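PDB 4ONQ: DNA methyltransferase from Nicotiana tabacum, which probably methylates DNA cytosines at carbon 5 as a plant de novo DRM methyltransferase, represented here by its catalytic domain bound to sinefungin. Local coordinates for residues Glu143-Gly147 with Glu148-Arg152. The protein carries 5 engineered substitutions. Sequence-based numbering, arbitrary orientation.
Sequences EDFDG and EPPMR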
loop_
_atom_site.group_PDB
_atom_site.type_symbol
_atom_site.label_atom_id
_atom_site.label_comp_id
_atom_site.label_asym_id
_atom_site.label_seq_id
_atom_site.Cartn_x
_atom_site.Cartn_y
_atom_site.Cartn_z
ATOM N N GLU A 143 -9.159 -33.872 -8.068
ATOM C CA GLU A 143 -9.913 -34.870 -7.340
ATOM C C GLU A 143 -9.703 -36.308 -7.778
ATOM O O GLU A 143 -9.766 -37.204 -6.965
ATOM C CB GLU A 143 -11.378 -34.586 -7.521
ATOM C CG GLU A 143 -12.111 -34.392 -6.298
ATOM C CD GLU A 143 -13.550 -34.101 -6.542
ATOM O OE1 GLU A 143 -13.976 -34.121 -7.701
ATOM O OE2 GLU A 143 -14.262 -33.871 -5.562
ATOM N N ASP A 144 -9.503 -36.523 -9.069
ATOM C CA ASP A 144 -9.404 -37.880 -9.609
ATOM C C ASP A 144 -8.207 -38.661 -9.083
ATOM O O ASP A 144 -8.289 -39.867 -8.851
ATOM C CB ASP A 144 -9.368 -37.848 -11.136
ATOM C CG ASP A 144 -10.720 -37.544 -11.739
ATOM O OD1 ASP A 144 -11.739 -37.938 -11.133
ATOM O OD2 ASP A 144 -10.763 -36.916 -12.817
ATOM N N PHE A 145 -7.100 -37.960 -8.896
ATOM C CA PHE A 145 -5.864 -38.564 -8.445
ATOM C C PHE A 145 -5.754 -38.395 -6.940
ATOM O O PHE A 145 -6.152 -37.362 -6.397
ATOM C CB PHE A 145 -4.691 -37.880 -9.152
ATOM C CG PHE A 145 -4.996 -37.511 -10.581
ATOM C CD1 PHE A 145 -4.878 -38.454 -11.593
ATOM C CD2 PHE A 145 -5.441 -36.233 -10.909
ATOM C CE1 PHE A 145 -5.179 -38.131 -12.899
ATOM C CE2 PHE A 145 -5.748 -35.905 -12.213
ATOM C CZ PHE A 145 -5.617 -36.857 -13.213
ATOM N N ASP A 146 -5.247 -39.394 -6.260
ATOM C CA ASP A 146 -4.929 -39.191 -4.877
ATOM C C ASP A 146 -3.484 -38.865 -4.797
ATOM O O ASP A 146 -2.734 -39.559 -4.159
ATOM C CB ASP A 146 -5.160 -40.425 -4.088
ATOM C CG ASP A 146 -4.728 -41.613 -4.815
ATOM O OD1 ASP A 146 -4.891 -41.588 -6.045
ATOM O OD2 ASP A 146 -4.207 -42.550 -4.185
ATOM N N GLY A 147 -3.132 -37.773 -5.459
ATOM C CA GLY A 147 -1.824 -37.139 -5.398
ATOM C C GLY A 147 -0.674 -38.046 -5.795
ATOM O O GLY A 147 -0.520 -39.130 -5.238
ATOM N N GLU A 148 0.113 -37.593 -6.760
ATOM C CA GLU A 148 0.033 -36.262 -7.319
ATOM C C GLU A 148 -0.646 -36.292 -8.663
ATOM O O GLU A 148 -0.731 -37.311 -9.272
ATOM C CB GLU A 148 1.453 -35.720 -7.501
ATOM C CG GLU A 148 2.303 -35.725 -6.257
ATOM C CD GLU A 148 3.759 -35.385 -6.522
ATOM O OE1 GLU A 148 4.262 -35.630 -7.631
ATOM O OE2 GLU A 148 4.417 -34.872 -5.610
ATOM N N PRO A 149 -1.128 -35.165 -9.125
ATOM C CA PRO A 149 -1.746 -35.112 -10.454
ATOM C C PRO A 149 -0.692 -35.016 -11.555
ATOM O O PRO A 149 0.454 -34.638 -11.281
ATOM C CB PRO A 149 -2.586 -33.834 -10.395
ATOM C CG PRO A 149 -1.918 -32.989 -9.390
ATOM C CD PRO A 149 -1.300 -33.902 -8.383
ATOM N N PRO A 150 -1.072 -35.372 -12.792
ATOM C CA PRO A 150 -0.174 -35.254 -13.941
ATOM C C PRO A 150 0.409 -33.853 -14.027
ATOM O O PRO A 150 -0.208 -32.891 -13.554
ATOM C CB PRO A 150 -1.097 -35.522 -15.132
ATOM C CG PRO A 150 -2.154 -36.409 -14.584
ATOM C CD PRO A 150 -2.370 -35.960 -13.164
ATOM N N MET A 151 1.594 -33.749 -14.613
ATOM C CA MET A 151 2.296 -32.479 -14.716
ATOM C C MET A 151 1.491 -31.384 -15.408
ATOM O O MET A 151 1.543 -30.231 -14.994
ATOM C CB MET A 151 3.637 -32.670 -15.429
ATOM C CG MET A 151 4.662 -33.425 -14.601
ATOM S SD MET A 151 5.006 -32.608 -13.029
ATOM C CE MET A 151 5.316 -30.938 -13.589
ATOM N N ARG A 152 0.767 -31.728 -16.467
ATOM C CA ARG A 152 0.042 -30.702 -17.220
ATOM C C ARG A 152 -1.123 -30.144 -16.423
ATOM O O ARG A 152 -1.440 -28.962 -16.539
ATOM C CB ARG A 152 -0.446 -31.202 -18.580
ATOM C CG ARG A 152 -1.385 -32.355 -18.478
ATOM C CD ARG A 152 -2.418 -32.395 -19.591
ATOM N NE ARG A 152 -3.631 -33.037 -19.090
ATOM C CZ ARG A 152 -3.727 -34.323 -18.770
ATOM N NH1 ARG A 152 -4.867 -34.795 -18.295
ATOM N NH2 ARG A 152 -2.696 -35.133 -18.944
#
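Pro150 lays its CD over one face of the Phe145 ring within the loop between helix 132-143 and helix 151-164, at the surface of the DRM-type catalytic domain, some 37 Å from the chain centre to the centre of the contact. The main interaction is a CH-pi contact: Pro150 CD sits 3.4 Å from the centroid of the Phe145 ring and 14° off its normal, so a proline methylene lies almost squarely over the aromatic face. The two side chains come at each other from opposite directions. On the other face of the ring, CB of Asp144 lies above the centre, so the phenyl is layered between its own chain neighbour and the proline. With CG anti to the carbonyl carbon and beside the backbone N (chi1 -37°), the ring reaches both Pro149 and Pro150.

The backbone makes the bend. Asp146 is the centre of an inverse gamma turn, with a weak hydrogen bond from Gly147 N to Phe145 O at 3.2 Å. Gly147 has positive phi (58°), and the peptide linking it to Glu148 is modelled cis, which is doubtful because Gly147 is poorly ordered. Beyond the bend, Pro150 takes the N-cap position of helix 151-164, and Pro149 O accepts a hydrogen bond from Gln154 NE2.

Apolar packing widens the contact. Pro149 CB meets Phe145 CD2 obliquely at 3.8 Å, while the Pro149 ring also touches Trp116 and is buried. Cutting Phe145 back to an alanine is likely to leave Pro150 CD without the aromatic face it lies over and Pro149 CB without this apolar neighbour. At the ring's far end, Pro150 CG adds a looser touch, 3.8 Å from Phe145 CZ.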